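Local coordinates for shikimate dehydrogenase (NADP(+)) (Peptoclostridium difficile, PDB 5DZS), which probably catalyses the reversible NADPH-linked reduction of 3-dehydroshikimate to shikimate, a step on the chorismate route to the aromatic amino acids, at residues B[5-10]-B[56-61]; B[82-87]-B[97-102]. All coordinates share one frame; numbering follows the deposited sequence.

Interaction 1: B[5-10]-B[56-61]; sequences GLVGEK and QGVNVT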
loop_
_atom_site.group_PDB
_atom_site.type_symbol
_atom_site.label_atom_id
_atom_site.label_comp_id
_atom_site.label_asym_id
_atom_site.label_seq_id
_atom_site.Cartn_x
_atom_site.Cartn_y
_atom_site.Cartn_z
ATOM N N GLY B 5 15.100 10.486 -0.598
ATOM C CA GLY B 5 15.635 11.283 -1.673
ATOM C C GLY B 5 15.331 10.762 -3.040
ATOM O O GLY B 5 14.595 9.773 -3.196
ATOM N N LEU B 6 15.917 11.428 -4.019
ATOM C CA LEU B 6 15.717 11.142 -5.427
ATOM C C LEU B 6 17.026 10.711 -6.058
ATOM O O LEU B 6 18.014 11.453 -6.015
ATOM C CB LEU B 6 15.194 12.390 -6.148
ATOM C CG LEU B 6 15.056 12.303 -7.673
ATOM C CD1 LEU B 6 14.074 11.231 -8.094
ATOM C CD2 LEU B 6 14.693 13.656 -8.255
ATOM N N VAL B 7 17.023 9.512 -6.656
ATOM C CA VAL B 7 18.198 8.963 -7.309
ATOM C C VAL B 7 18.115 9.139 -8.826
ATOM O O VAL B 7 17.135 8.720 -9.453
ATOM C CB VAL B 7 18.351 7.476 -6.978
ATOM C CG1 VAL B 7 19.478 6.833 -7.795
ATOM C CG2 VAL B 7 18.593 7.287 -5.475
ATOM N N GLY B 8 19.141 9.747 -9.408
ATOM C CA GLY B 8 19.201 9.953 -10.857
ATOM C C GLY B 8 20.593 10.400 -11.209
ATOM O O GLY B 8 21.414 10.606 -10.328
ATOM N N GLU B 9 20.869 10.586 -12.489
ATOM C CA GLU B 9 22.234 10.947 -12.901
ATOM C C GLU B 9 22.513 12.449 -12.765
ATOM O O GLU B 9 23.559 12.856 -12.223
ATOM C CB GLU B 9 22.466 10.456 -14.324
ATOM C CG GLU B 9 23.875 10.634 -14.845
ATOM C CD GLU B 9 24.000 10.168 -16.287
ATOM O OE1 GLU B 9 22.962 10.071 -16.989
ATOM O OE2 GLU B 9 25.142 9.900 -16.720
ATOM N N LYS B 10 21.558 13.259 -13.222
ATOM C CA LYS B 10 21.655 14.727 -13.184
ATOM C C LYS B 10 20.318 15.256 -12.700
ATOM O O LYS B 10 19.298 15.042 -13.367
ATOM C CB LYS B 10 21.934 15.275 -14.589
ATOM C CG LYS B 10 23.156 14.690 -15.291
ATOM C CD LYS B 10 24.452 15.043 -14.578
ATOM C CE LYS B 10 25.662 14.554 -15.372
ATOM N NZ LYS B 10 26.953 14.980 -14.759
ATOM N N GLN B 56 15.108 5.544 4.444
ATOM C CA GLN B 56 13.830 4.831 4.425
ATOM C C GLN B 56 13.255 4.624 3.045
ATOM O O GLN B 56 12.600 3.598 2.773
ATOM C CB GLN B 56 12.809 5.545 5.326
ATOM C CG GLN B 56 11.515 4.788 5.479
ATOM C CD GLN B 56 10.589 5.384 6.491
ATOM O OE1 GLN B 56 11.011 5.898 7.538
ATOM N NE2 GLN B 56 9.294 5.290 6.203
ATOM N N GLY B 57 13.407 5.608 2.194
ATOM C CA GLY B 57 12.872 5.483 0.845
ATOM C C GLY B 57 13.556 6.363 -0.153
ATOM O O GLY B 57 14.023 7.457 0.213
ATOM N N VAL B 58 13.562 5.947 -1.415
ATOM C CA VAL B 58 14.059 6.809 -2.466
ATOM C C VAL B 58 13.154 6.711 -3.664
ATOM O O VAL B 58 12.506 5.665 -3.891
ATOM C CB VAL B 58 15.512 6.539 -2.923
ATOM C CG1 VAL B 58 16.472 6.713 -1.753
ATOM C CG2 VAL B 58 15.667 5.177 -3.538
ATOM N N ASN B 59 13.063 7.790 -4.409
ATOM C CA ASN B 59 12.535 7.729 -5.747
ATOM C C ASN B 59 13.684 7.485 -6.705
ATOM O O ASN B 59 14.838 7.792 -6.405
ATOM C CB ASN B 59 11.827 9.023 -6.103
ATOM C CG ASN B 59 10.541 9.201 -5.346
ATOM O OD1 ASN B 59 10.375 10.173 -4.609
ATOM N ND2 ASN B 59 9.624 8.270 -5.509
ATOM N N VAL B 60 13.341 6.953 -7.888
ATOM C CA VAL B 60 14.341 6.669 -8.922
ATOM C C VAL B 60 13.823 7.310 -10.191
ATOM O O VAL B 60 12.628 7.141 -10.579
ATOM C CB VAL B 60 14.539 5.148 -9.122
ATOM C CG1 VAL B 60 15.644 4.858 -10.128
ATOM C CG2 VAL B 60 14.871 4.476 -7.818
ATOM N N THR B 61 14.689 8.044 -10.846
ATOM C CA THR B 61 14.357 8.654 -12.121
ATOM C C THR B 61 15.367 8.236 -13.199
ATOM O O THR B 61 16.156 7.273 -13.044
ATOM C CB THR B 61 14.143 10.170 -11.993
ATOM O OG1 THR B 61 13.607 10.707 -13.226
ATOM C CG2 THR B 61 15.404 10.876 -11.626
#
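Two neighbouring parallel strands, 2-8 and 57-60, meet here in the mixed sheet of the substrate-binding domain, and their C-terminal ends run out at the predicted shikimate site. Strand 5-8 donates and accepts through alternate residues: G5 O takes the N-H of N59 nearly along its C=O axis at 2.8 Å, V7 N gives a straight bond to N59 O (2.8 Å, 168°), and V7 O receives T61 N at 2.9 Å. The first bond, G5 N to G57 O, is weak at 3.3 Å. On one face V7, with CG2 beside its own backbone N, sets that methyl against V58 CB at 4.1 Å. On the other, L6 holds CG anti to the backbone N (chi1 174°), which brings CD1 to N59 CB at 3.7 Å and T61 CG2 at 3.8 Å. The amide of N59 is engaged elsewhere, with Y33, S243 and the carbonyl of N86. T61 puts OG1 anti to its backbone N, so its methyl takes the crowded position and turns to L6 and V7 O. The backbone of T61, a predicted shikimate ligand, is thereby tied to the sheet while its hydroxyl points away from L6, consistent with a prepositioned binding residue.

Interaction 2: B[82-87]-B[97-102]; sequences IGAVNT and GYNTDY
N86, a predicted shikimate ligand, is the knot that joins the loop 82-87 to the turn leading into helix 101-111. Its CG sits in the crowded position between backbone N and carbonyl carbon (chi1 74°), folding the amide back over T100. OD1 accepts T100 N at 2.9 Å from above the carbonyl plane, and also the hydroxyl of T87; ND2 gives its in-plane N-H to T100 OG1 at 2.8 Å. The backbone forms a classic beta bulge: N86 N and T87 N both reach Y98 O, and Y98 N returns a bond to T87 O at 2.8 Å. N99 fills the curve of the loop. With CG anti to its backbone N, it sends ND2 straight to A84 O (3.0 Å, 171°), above that carbonyl's plane, with I82 CG2 crossing obliquely 3.4 Å from the same ND2. Its OD1 closes an Asx turn on D101 N at a very short 2.4 Å.

Whereas the bulge and N99 bond directly, the polar ends of N86, T87, T100 and D101 are also bridged by solvent. One water spans N86 ND2 and D101 OD1, another the hydroxyls of T87 and T100. The hydrophobic join is slight, I82 CD1 resting on Y102 CB at 4.0 Å. Bonds at both ends of the N86 amide fix its rotation. D101, whose OD2 is salt-bridged to K65 and whose OD1 is bonded to Q239, would tend to favour the charged form of that predicted proton acceptor.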
loop_
_atom_site.group_PDB
_atom_site.type_symbol
_atom_site.label_atom_id
_atom_site.label_comp_id
_atom_site.label_asym_id
_atom_site.label_seq_id
_atom_site.Cartn_x
_atom_site.Cartn_y
_atom_site.Cartn_z
ATOM N N ILE B 82 4.863 -3.255 -15.594
ATOM C CA ILE B 82 5.346 -2.056 -16.330
ATOM C C ILE B 82 6.783 -2.292 -16.785
ATOM O O ILE B 82 7.139 -1.876 -17.872
ATOM C CB ILE B 82 5.174 -0.805 -15.365
ATOM C CG1 ILE B 82 3.758 -0.238 -15.539
ATOM C CG2 ILE B 82 6.162 0.324 -15.595
ATOM C CD1 ILE B 82 2.894 -0.178 -14.318
ATOM N N GLY B 83 7.597 -2.975 -15.952
ATOM C CA GLY B 83 9.016 -3.249 -16.195
ATOM C C GLY B 83 9.992 -2.145 -15.710
ATOM O O GLY B 83 11.093 -1.980 -16.248
ATOM N N ALA B 84 9.623 -1.442 -14.642
ATOM C CA ALA B 84 10.439 -0.330 -14.118
ATOM C C ALA B 84 9.981 0.004 -12.716
ATOM O O ALA B 84 8.807 -0.246 -12.377
ATOM C CB ALA B 84 10.277 0.891 -14.985
ATOM N N VAL B 85 10.890 0.606 -11.945
ATOM C CA VAL B 85 10.648 1.026 -10.582
ATOM C C VAL B 85 10.987 2.492 -10.401
ATOM O O VAL B 85 12.051 2.926 -10.841
ATOM C CB VAL B 85 11.486 0.161 -9.621
ATOM C CG1 VAL B 85 11.655 0.789 -8.232
ATOM C CG2 VAL B 85 10.850 -1.211 -9.525
ATOM N N ASN B 86 10.104 3.274 -9.765
ATOM C CA ASN B 86 10.423 4.665 -9.421
ATOM C C ASN B 86 10.338 4.975 -7.940
ATOM O O ASN B 86 10.586 6.118 -7.563
ATOM C CB ASN B 86 9.565 5.640 -10.210
ATOM C CG ASN B 86 8.148 5.702 -9.725
ATOM O OD1 ASN B 86 7.697 4.915 -8.893
ATOM N ND2 ASN B 86 7.422 6.676 -10.246
ATOM N N THR B 87 10.031 3.977 -7.111
ATOM C CA THR B 87 9.861 4.182 -5.664
ATOM C C THR B 87 10.420 2.954 -4.963
ATOM O O THR B 87 10.009 1.835 -5.278
ATOM C CB THR B 87 8.376 4.400 -5.316
ATOM O OG1 THR B 87 7.878 5.563 -6.008
ATOM C CG2 THR B 87 8.158 4.579 -3.821
ATOM N N GLY B 97 10.463 -2.542 -4.341
ATOM C CA GLY B 97 10.268 -1.644 -5.471
ATOM C C GLY B 97 8.820 -1.513 -5.910
ATOM O O GLY B 97 8.111 -2.531 -6.042
ATOM N N TYR B 98 8.414 -0.276 -6.204
ATOM C CA TYR B 98 7.071 0.062 -6.644
ATOM C C TYR B 98 7.146 1.005 -7.825
ATOM O O TYR B 98 8.206 1.586 -8.106
ATOM C CB TYR B 98 6.288 0.777 -5.517
ATOM C CG TYR B 98 6.235 0.038 -4.212
ATOM C CD1 TYR B 98 7.292 0.084 -3.305
ATOM C CD2 TYR B 98 5.136 -0.711 -3.864
ATOM C CE1 TYR B 98 7.251 -0.612 -2.130
ATOM C CE2 TYR B 98 5.075 -1.368 -2.643
ATOM C CZ TYR B 98 6.154 -1.297 -1.773
ATOM O OH TYR B 98 6.109 -1.975 -0.556
ATOM N N ASN B 99 6.031 1.177 -8.514
ATOM C CA ASN B 99 5.981 2.122 -9.615
ATOM C C ASN B 99 4.725 2.930 -9.541
ATOM O O ASN B 99 3.616 2.399 -9.731
ATOM C CB ASN B 99 6.092 1.412 -10.944
ATOM C CG ASN B 99 6.225 2.394 -12.090
ATOM O OD1 ASN B 99 5.436 3.349 -12.181
ATOM N ND2 ASN B 99 7.192 2.179 -12.951
ATOM N N THR B 100 4.866 4.216 -9.278
ATOM C CA THR B 100 3.712 5.064 -9.252
ATOM C C THR B 100 3.434 5.730 -10.626
ATOM O O THR B 100 2.521 6.584 -10.694
ATOM C CB THR B 100 3.949 6.163 -8.302
ATOM O OG1 THR B 100 5.030 6.953 -8.851
ATOM C CG2 THR B 100 4.271 5.631 -6.875
ATOM N N ASP B 101 4.163 5.380 -11.704
ATOM C CA ASP B 101 3.933 6.038 -13.030
ATOM C C ASP B 101 2.531 5.830 -13.627
ATOM O O ASP B 101 1.944 6.782 -14.191
ATOM C CB ASP B 101 5.003 5.646 -14.085
ATOM C CG ASP B 101 6.292 6.455 -13.963
ATOM O OD1 ASP B 101 6.283 7.512 -13.312
ATOM O OD2 ASP B 101 7.322 6.041 -14.558
ATOM N N TYR B 102 2.004 4.609 -13.580
ATOM C CA TYR B 102 0.649 4.345 -14.084
ATOM C C TYR B 102 -0.352 5.160 -13.251
ATOM O O TYR B 102 -1.233 5.812 -13.805
ATOM C CB TYR B 102 0.348 2.835 -14.019
ATOM C CG TYR B 102 -0.969 2.338 -14.574
ATOM C CD1 TYR B 102 -2.163 2.499 -13.858
ATOM C CD2 TYR B 102 -1.011 1.617 -15.749
ATOM C CE1 TYR B 102 -3.356 2.007 -14.339
ATOM C CE2 TYR B 102 -2.207 1.107 -16.231
ATOM C CZ TYR B 102 -3.376 1.313 -15.514
ATOM O OH TYR B 102 -4.559 0.806 -15.996
HETATM O O HOH W 1 8.800 8.585 -12.279
HETATM O O HOH W 2 6.722 7.951 -7.153
#

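From the N terminus, the chain lays down strand 2-8, passes through helix 16-27, strand 31-37 and helix 46-53, and returns in strand 57-60, where interaction 1 closes that long excursion. Interaction 2 opens only afterwards: the chain leaves helix 77-82, runs through the hairpin of strands 87-91 and 94-98, and comes back beside 82-87. The two are therefore in series, neither nested nor crossed. They nevertheless touch, because V60 N probably bonds to the N86 carbonyl alongside the N59 amide, joining the parallel core to the antiparallel hairpin in one sheet. Interaction 2 then carries that sheet into helix 101-111, so predicted shikimate ligands from both contacts converge around K65.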